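Local coordinates for protein Endonuclease/exonuclease/phosphatase (Leptotrichia buccalis C-1013-b, PDB 3TEB) that probably acts as a metal-dependent nuclease or phosphatase-like hydrolase of the endonuclease/exonuclease/phosphatase family, at residues Thr73-Tyr78 / Ile98-Ile103; Asn145-Glu150 / Phe177-Ile182; Val201-Lys206 / Leu237-Ser242. All blocks are in the same frame, centred on the assembly; numbering follows the deposited sequence.

Interaction 1 of 3, residues Thr73-Tyr78 / Ile98-Ile103; sequences TDTDYY and ITRHKI
Tyr78 and Thr99 face each other as an antiparallel hydrogen-bonded pair: Tyr78 N donates to Thr99 O at 2.8 Å, and Thr99 N returns a bond to Tyr78 O at 3.0 Å. Around this pair the aromatic side chains of 73-78 settle against the end of the partner strand and the turn that follows it. The Tyr77 ring has Arg100 CA over one face, offset toward the rim, while Arg100 CG reaches its phenol end, 3.4 Å from Tyr77 OH. The guanidinium plane is turned 75° from this ring and does not stack on it. Tyr78 meets the turn differently: His101 O lies 3.5 Å from Tyr78 CD2, at the ring edge and near its plane. In Lys102, chi1 of -66° sets CG beside the backbone N; the chain beyond is extended and passes Tyr78 obliquely, with Lys102 CE 3.4 Å from Tyr78 OH. Thr75 CG2 adds a methyl contact with Arg100 CG at 3.6 Å.

The second shell fixes the polar ends. Tyr77 OH bonds to Tyr35 O, and Gln34 takes both Arg100 NH1, through its backbone O, and Thr75 OG1, through its side chain. Thr99 OG1 accepts from His101 N at 3.0 Å, an ST turn just where strand 91-99 ends, and also bonds Asp36 O. Leu66 and Leu69 of helix 61-69 pack on Tyr77. Together these features mark the beginning of an antiparallel edge pairing, where strand 78-84 joins strand 91-99 at the border of a sheet of the DNase I-like fold.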
# COMPACT_ATOMS: atom_id res chain seq x y z
N THR A 73 7.95 -19.12 -6.93
CA THR A 73 6.57 -19.66 -6.83
C THR A 73 6.00 -19.90 -8.19
O THR A 73 6.27 -19.14 -9.12
CB THR A 73 5.60 -18.66 -6.17
OG1 THR A 73 6.20 -18.14 -4.99
CG2 THR A 73 4.32 -19.34 -5.78
N ASP A 74 5.17 -20.94 -8.29
CA ASP A 74 4.40 -21.22 -9.49
C ASP A 74 3.11 -20.40 -9.53
O ASP A 74 2.52 -20.24 -10.59
CB ASP A 74 4.05 -22.70 -9.58
CG ASP A 74 5.24 -23.56 -10.02
OD1 ASP A 74 6.29 -22.98 -10.38
OD2 ASP A 74 5.12 -24.82 -10.01
N THR A 75 2.68 -19.90 -8.37
CA THR A 75 1.42 -19.16 -8.24
C THR A 75 1.36 -17.92 -9.14
O THR A 75 2.26 -17.07 -9.11
CB THR A 75 1.14 -18.75 -6.78
OG1 THR A 75 1.03 -19.92 -5.97
CG2 THR A 75 -0.14 -17.98 -6.67
N ASP A 76 0.30 -17.83 -9.93
CA ASP A 76 0.07 -16.68 -10.80
C ASP A 76 -0.23 -15.44 -9.98
O ASP A 76 -1.19 -15.40 -9.21
CB ASP A 76 -1.08 -16.96 -11.78
CG ASP A 76 -0.74 -18.04 -12.82
OD1 ASP A 76 0.46 -18.19 -13.16
OD2 ASP A 76 -1.67 -18.74 -13.29
N TYR A 77 0.61 -14.43 -10.14
CA TYR A 77 0.32 -13.14 -9.55
C TYR A 77 -0.02 -12.08 -10.60
O TYR A 77 0.46 -12.13 -11.73
CB TYR A 77 1.47 -12.71 -8.65
CG TYR A 77 1.34 -13.25 -7.25
CD1 TYR A 77 1.78 -14.53 -6.92
CD2 TYR A 77 0.76 -12.48 -6.24
CE1 TYR A 77 1.66 -15.02 -5.63
CE2 TYR A 77 0.64 -12.96 -4.94
CZ TYR A 77 1.09 -14.22 -4.65
OH TYR A 77 0.95 -14.69 -3.37
N TYR A 78 -0.89 -11.14 -10.24
CA TYR A 78 -1.28 -10.14 -11.21
C TYR A 78 -0.94 -8.74 -10.72
O TYR A 78 -1.03 -8.47 -9.52
CB TYR A 78 -2.76 -10.28 -11.58
CG TYR A 78 -3.17 -11.71 -11.89
CD1 TYR A 78 -2.67 -12.37 -13.02
CD2 TYR A 78 -4.02 -12.42 -11.04
CE1 TYR A 78 -3.03 -13.70 -13.29
CE2 TYR A 78 -4.39 -13.75 -11.30
CZ TYR A 78 -3.89 -14.38 -12.43
OH TYR A 78 -4.25 -15.69 -12.72
N ILE A 98 -0.52 -6.13 -6.06
CA ILE A 98 -0.32 -7.46 -6.63
C ILE A 98 -1.36 -8.40 -6.04
O ILE A 98 -1.74 -8.25 -4.87
CB ILE A 98 1.07 -8.04 -6.29
CG1 ILE A 98 2.20 -7.08 -6.68
CG2 ILE A 98 1.24 -9.40 -6.93
CD1 ILE A 98 2.46 -6.94 -8.17
N THR A 99 -1.83 -9.37 -6.82
CA THR A 99 -2.80 -10.30 -6.28
C THR A 99 -2.72 -11.70 -6.84
O THR A 99 -2.40 -11.89 -8.00
CB THR A 99 -4.27 -9.73 -6.30
OG1 THR A 99 -5.16 -10.69 -5.70
CG2 THR A 99 -4.75 -9.36 -7.70
N ARG A 100 -3.02 -12.65 -5.96
CA ARG A 100 -3.17 -14.07 -6.26
C ARG A 100 -4.48 -14.37 -6.97
O ARG A 100 -4.61 -15.40 -7.65
CB ARG A 100 -3.21 -14.84 -4.96
CG ARG A 100 -2.06 -15.72 -4.67
CD ARG A 100 -2.15 -16.24 -3.25
NE ARG A 100 -3.31 -17.11 -3.06
CZ ARG A 100 -3.84 -17.43 -1.88
NH1 ARG A 100 -3.33 -16.97 -0.75
NH2 ARG A 100 -4.91 -18.22 -1.83
N HIS A 101 -5.46 -13.49 -6.77
CA HIS A 101 -6.82 -13.67 -7.26
C HIS A 101 -7.11 -12.90 -8.53
O HIS A 101 -6.57 -11.82 -8.74
CB HIS A 101 -7.81 -13.17 -6.21
CG HIS A 101 -7.68 -13.86 -4.90
ND1 HIS A 101 -8.09 -15.16 -4.70
CD2 HIS A 101 -7.18 -13.43 -3.71
CE1 HIS A 101 -7.85 -15.51 -3.44
NE2 HIS A 101 -7.29 -14.48 -2.83
N LYS A 102 -7.98 -13.45 -9.36
CA LYS A 102 -8.51 -12.72 -10.51
C LYS A 102 -9.52 -11.67 -10.04
O LYS A 102 -10.02 -11.77 -8.92
CB LYS A 102 -9.13 -13.71 -11.49
CG LYS A 102 -8.08 -14.61 -12.08
CD LYS A 102 -8.63 -15.65 -13.03
CE LYS A 102 -7.47 -16.34 -13.75
NZ LYS A 102 -7.89 -17.60 -14.43
N ILE A 103 -9.80 -10.66 -10.86
CA ILE A 103 -10.58 -9.51 -10.39
C ILE A 103 -11.83 -9.17 -11.21
O ILE A 103 -11.90 -9.47 -12.40
CB ILE A 103 -9.70 -8.24 -10.28
CG1 ILE A 103 -9.10 -7.89 -11.64
CG2 ILE A 103 -8.62 -8.43 -9.24
CD1 ILE A 103 -8.80 -6.43 -11.80

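Interaction 2 of 3, residues Asn145-Glu150 / Phe177-Ile182; sequences NLPNCE and FNTDAI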
# COMPACT_ATOMS: atom_id res chain seq x y z
N ASN A 145 -0.72 12.61 1.41
CA ASN A 145 0.13 13.73 1.78
C ASN A 145 0.19 13.88 3.30
O ASN A 145 -0.60 13.26 4.03
CB ASN A 145 -0.39 15.02 1.16
CG ASN A 145 -0.42 14.96 -0.35
OD1 ASN A 145 0.63 14.88 -1.00
ND2 ASN A 145 -1.61 15.02 -0.92
N LEU A 146 1.12 14.72 3.78
CA LEU A 146 1.17 15.06 5.21
C LEU A 146 -0.16 15.69 5.63
O LEU A 146 -0.79 16.40 4.85
CB LEU A 146 2.34 16.01 5.49
CG LEU A 146 3.76 15.50 5.23
CD1 LEU A 146 4.75 16.66 5.23
CD2 LEU A 146 4.20 14.41 6.22
N PRO A 147 -0.60 15.41 6.87
CA PRO A 147 -1.89 15.93 7.33
C PRO A 147 -1.92 17.46 7.34
O PRO A 147 -2.95 18.06 7.05
CB PRO A 147 -1.99 15.41 8.76
CG PRO A 147 -1.02 14.28 8.83
CD PRO A 147 0.09 14.66 7.92
N ASN A 148 -0.78 18.07 7.65
CA ASN A 148 -0.69 19.51 7.71
C ASN A 148 -0.55 20.20 6.35
O ASN A 148 -0.53 21.43 6.29
CB ASN A 148 0.45 19.94 8.64
CG ASN A 148 1.82 19.45 8.16
OD1 ASN A 148 1.97 18.92 7.05
ND2 ASN A 148 2.83 19.63 9.00
N CYS A 149 -0.47 19.40 5.28
CA CYS A 149 -0.31 19.91 3.91
C CYS A 149 -1.36 20.96 3.60
O CYS A 149 -2.57 20.70 3.69
CB CYS A 149 -0.35 18.77 2.89
SG CYS A 149 -0.64 19.26 1.15
N GLU A 150 -0.90 22.15 3.23
CA GLU A 150 -1.78 23.31 3.17
C GLU A 150 -2.66 23.43 1.92
O GLU A 150 -3.48 24.34 1.85
CB GLU A 150 -1.01 24.61 3.43
CG GLU A 150 0.25 24.79 2.60
CD GLU A 150 0.85 26.20 2.78
OE1 GLU A 150 0.14 27.19 2.49
OE2 GLU A 150 2.03 26.30 3.23
N PHE A 177 -0.00 6.70 5.17
CA PHE A 177 -0.88 7.84 5.42
C PHE A 177 -0.15 9.07 5.94
O PHE A 177 -0.77 10.13 6.15
CB PHE A 177 -2.03 7.45 6.35
CG PHE A 177 -3.11 6.69 5.66
CD1 PHE A 177 -2.93 5.34 5.33
CD2 PHE A 177 -4.31 7.33 5.32
CE1 PHE A 177 -3.93 4.63 4.65
CE2 PHE A 177 -5.33 6.63 4.64
CZ PHE A 177 -5.14 5.28 4.31
N ASN A 178 1.17 8.94 6.13
CA ASN A 178 2.01 10.02 6.66
C ASN A 178 1.48 10.63 7.94
O ASN A 178 1.55 11.84 8.12
CB ASN A 178 2.18 11.13 5.62
CG ASN A 178 3.24 10.82 4.60
OD1 ASN A 178 4.35 10.39 4.93
ND2 ASN A 178 2.92 11.05 3.33
N THR A 179 0.94 9.79 8.83
CA THR A 179 0.30 10.26 10.05
C THR A 179 0.64 9.37 11.23
O THR A 179 0.32 8.18 11.23
CB THR A 179 -1.22 10.31 9.88
OG1 THR A 179 -1.55 11.19 8.81
CG2 THR A 179 -1.88 10.82 11.13
N ASP A 180 1.27 9.94 12.24
CA ASP A 180 1.67 9.17 13.41
C ASP A 180 0.51 8.99 14.38
O ASP A 180 0.02 9.97 14.96
CB ASP A 180 2.86 9.83 14.10
CG ASP A 180 3.62 8.87 15.02
OD1 ASP A 180 3.36 7.64 14.98
OD2 ASP A 180 4.50 9.35 15.77
N ALA A 181 0.10 7.74 14.57
CA ALA A 181 -0.96 7.37 15.51
C ALA A 181 -0.58 7.70 16.96
O ALA A 181 -1.45 7.81 17.83
CB ALA A 181 -1.26 5.91 15.38
N ILE A 182 0.71 7.85 17.20
CA ILE A 182 1.24 8.17 18.52
C ILE A 182 1.44 9.69 18.69
O ILE A 182 0.90 10.29 19.63
CB ILE A 182 2.56 7.38 18.79
CG1 ILE A 182 2.51 6.00 18.12
CG2 ILE A 182 2.81 7.26 20.30
CD1 ILE A 182 3.81 5.23 18.15
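Pro147 and Thr179 slide past each other in opposite directions, the pyrrolidine ring lying against the hydroxyl side of the threonine. Pro147 CG is the atom nearest Thr179 OG1, and Pro147 CD lies beside the backbone oxygen Asn178 O. Thr179 OG1 stands anti to its own carbonyl carbon (chi1 -60°), from where it also donates to Phe177 O at 3.0 Å, approaching from 52° above the carbonyl plane. This bond ties the threonine back across Asn178, whose backbone has a positive phi.

Leu146 and Asn178 meet obliquely. The leucine's first bond leads away from the partner loop, but the branch turns back, and Leu146 CD2 lies 3.9 Å from Asn178 CB and 4.1 Å from Asn178 CG. On the backbone side, Asn145 O lies 3.8 Å from Asn178 CB. The amide end of Asn178 passes beside the Asn145-Leu146 peptide, and its ND2 donates to Met144 O, just ahead of 145-150.

A type I turn from Leu146 to Cys149, closed by Cys149 N on Leu146 O at 3.0 Å, carries Pro147 at its second position. Outside, Met154 of helix 154-162 and Ala187 of helix 185-192 pack on both Pro147 and Thr179. Asn178 ends the Gly-Asp-Phe-Asn signature of the family, whose polar residues line the active site in relatives, which is consistent with magnesium lying nearby. Between the two segments the chemistry is mainly CH groups set against oxygens and methyls; the loops are thus joined by van der Waals fit, while the bonds of the Asn178 and Thr179 side chains run to Met144 O and Phe177 O.

Interaction 3 of 3, residues Val201-Lys206 / Leu237-Ser242; sequences VMAEKK and LKVKES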
# COMPACT_ATOMS: atom_id res chain seq x y z
N VAL A 201 -5.79 -1.86 15.71
CA VAL A 201 -6.57 -1.77 16.95
C VAL A 201 -7.48 -2.98 17.13
O VAL A 201 -7.53 -3.58 18.20
CB VAL A 201 -7.40 -0.46 17.01
CG1 VAL A 201 -8.12 -0.32 18.35
CG2 VAL A 201 -6.51 0.78 16.70
N MSE A 202 -8.17 -3.36 16.06
CA MSE A 202 -9.10 -4.48 16.07
C MSE A 202 -8.45 -5.86 16.23
O MSE A 202 -9.15 -6.82 16.50
CB MSE A 202 -9.94 -4.49 14.80
CG MSE A 202 -11.07 -3.48 14.77
SE MSE A 202 -12.16 -3.74 13.18
CE MSE A 202 -10.85 -3.37 11.80
N ALA A 203 -7.14 -5.94 16.06
CA ALA A 203 -6.44 -7.23 16.00
C ALA A 203 -6.45 -8.01 17.31
O ALA A 203 -6.34 -7.42 18.38
CB ALA A 203 -5.02 -7.03 15.52
N GLU A 204 -6.59 -9.33 17.22
CA GLU A 204 -6.50 -10.22 18.39
C GLU A 204 -5.08 -10.30 18.95
O GLU A 204 -4.90 -10.25 20.15
CB GLU A 204 -6.99 -11.63 18.06
CG GLU A 204 -8.51 -11.79 18.13
CD GLU A 204 -9.00 -13.18 17.73
OE1 GLU A 204 -8.21 -14.01 17.21
OE2 GLU A 204 -10.20 -13.46 17.94
N LYS A 205 -4.10 -10.46 18.06
CA LYS A 205 -2.68 -10.40 18.42
C LYS A 205 -2.01 -9.27 17.65
O LYS A 205 -2.28 -9.07 16.47
CB LYS A 205 -2.01 -11.74 18.12
CG LYS A 205 -2.22 -12.75 19.22
CD LYS A 205 -2.30 -14.19 18.73
CE LYS A 205 -2.68 -15.09 19.91
NZ LYS A 205 -2.55 -16.55 19.67
N LYS A 206 -1.14 -8.52 18.34
CA LYS A 206 -0.39 -7.43 17.72
C LYS A 206 0.93 -7.21 18.42
O LYS A 206 1.11 -7.58 19.58
CB LYS A 206 -1.19 -6.13 17.70
CG LYS A 206 -1.96 -5.82 18.98
CD LYS A 206 -2.56 -4.42 18.96
CE LYS A 206 -3.83 -4.31 19.80
NZ LYS A 206 -4.97 -4.98 19.10
N LEU A 237 -14.15 -5.85 11.41
CA LEU A 237 -13.69 -7.14 10.91
C LEU A 237 -13.18 -8.03 12.01
O LEU A 237 -12.86 -7.57 13.11
CB LEU A 237 -12.57 -6.93 9.89
CG LEU A 237 -12.94 -6.36 8.53
CD1 LEU A 237 -11.76 -6.44 7.61
CD2 LEU A 237 -14.13 -7.11 7.96
N LYS A 238 -13.11 -9.33 11.70
CA LYS A 238 -12.48 -10.29 12.58
C LYS A 238 -11.01 -10.40 12.17
O LYS A 238 -10.68 -11.04 11.17
CB LYS A 238 -13.21 -11.64 12.51
CG LYS A 238 -12.56 -12.79 13.27
CD LYS A 238 -12.20 -12.44 14.71
CE LYS A 238 -11.23 -13.46 15.26
NZ LYS A 238 -11.91 -14.70 15.70
N VAL A 239 -10.16 -9.72 12.93
CA VAL A 239 -8.74 -9.57 12.60
C VAL A 239 -7.90 -10.40 13.58
O VAL A 239 -7.70 -10.01 14.73
CB VAL A 239 -8.29 -8.08 12.65
CG1 VAL A 239 -6.87 -7.93 12.14
CG2 VAL A 239 -9.23 -7.20 11.84
N LYS A 240 -7.42 -11.53 13.10
CA LYS A 240 -6.70 -12.47 13.95
C LYS A 240 -5.32 -11.97 14.41
O LYS A 240 -4.91 -12.25 15.55
CB LYS A 240 -6.62 -13.85 13.27
CG LYS A 240 -6.01 -14.95 14.14
CD LYS A 240 -6.84 -16.23 14.13
CE LYS A 240 -6.09 -17.35 14.84
NZ LYS A 240 -7.02 -18.41 15.32
N GLU A 241 -4.63 -11.21 13.54
CA GLU A 241 -3.25 -10.78 13.77
C GLU A 241 -2.84 -9.54 12.95
O GLU A 241 -3.27 -9.37 11.82
CB GLU A 241 -2.30 -11.93 13.45
CG GLU A 241 -0.82 -11.63 13.73
CD GLU A 241 0.03 -12.90 13.82
OE1 GLU A 241 -0.46 -13.99 13.45
OE2 GLU A 241 1.20 -12.80 14.27
N SER A 242 -1.98 -8.70 13.52
CA SER A 242 -1.39 -7.59 12.78
C SER A 242 0.07 -7.37 13.14
O SER A 242 0.38 -6.67 14.10
CB SER A 242 -2.18 -6.30 13.03
OG SER A 242 -1.50 -5.18 12.48
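Ala203 lies beside Val239 and Lys206 beside Ser242 as the two segments run parallel. Glu204 N bonds to Val239 O at 2.8 Å. Ser242 N bonds to Lys205 O at 3.0 Å. A more bent link joins Lys205 N to Lys240 O at 3.2 Å. The short strand 205-206 is held loosely here, as the outermost strand within the chain of a mixed sheet in the DNase I-like fold, next to strand 239-245.

Val239 points its bond to CB toward the other segment and meets two apolar partners. Val239 CG1, anti to the backbone N (chi1 -173°), meets Ala203 CB at 4.0 Å, and Val239 CG2 lies 4.1 Å from Met202 CB; the Met202 and Val239 side chains cross at about a right angle. Met202 is selenomethionine, and its bent end brings SE and CE close to Leu237, with Met202 CE 4.4 Å from Leu237 CB. Ala203 CB also touches Ser242 CB at 3.8 Å. Val262 of strand 259-264 packs on both Val239 and Ser242.

Charged side chains add to the contact at exposed positions. Glu204 extends obliquely across Lys238 and forms a salt bridge through OE2 to Lys238 NZ, although the exact place of OE2 is doubtful. Its other oxygen, OE1, lies near the aliphatic CG and CD of Lys240.

Lys206 turns away from the pairing and back over its own chain: bent at chi4, it directs NZ to carbonyl oxygens of the weakly bonded helix 199-202, bonding Tyr200 O and also Val201 O at 3.1 Å, with Lys206 NZ above the plane of the Val201 carbonyl.

How the interactions relate
Interactions 1 and 3 belong to the same mixed sheet and sit at its two borders within the chain: the first joins strand 78-84 to strand 91-99, the other adds strand 205-206 to strand 239-245. Their centres are 25 Å apart. Interaction 2 joins loops that follow strands 135-143 and 170-174 of the other large sheet; it lies 32 Å from interaction 1 between centres, across the centre of the chain, and comes within about 7 Å of interaction 3 between nearest atoms. It alone adjoins the metal site: the Asn178 side chain is about 7 Å from a bound magnesium ion and from the Glu42 side chain, and about 9 Å from that of Asp256, both magnesium-binding residues.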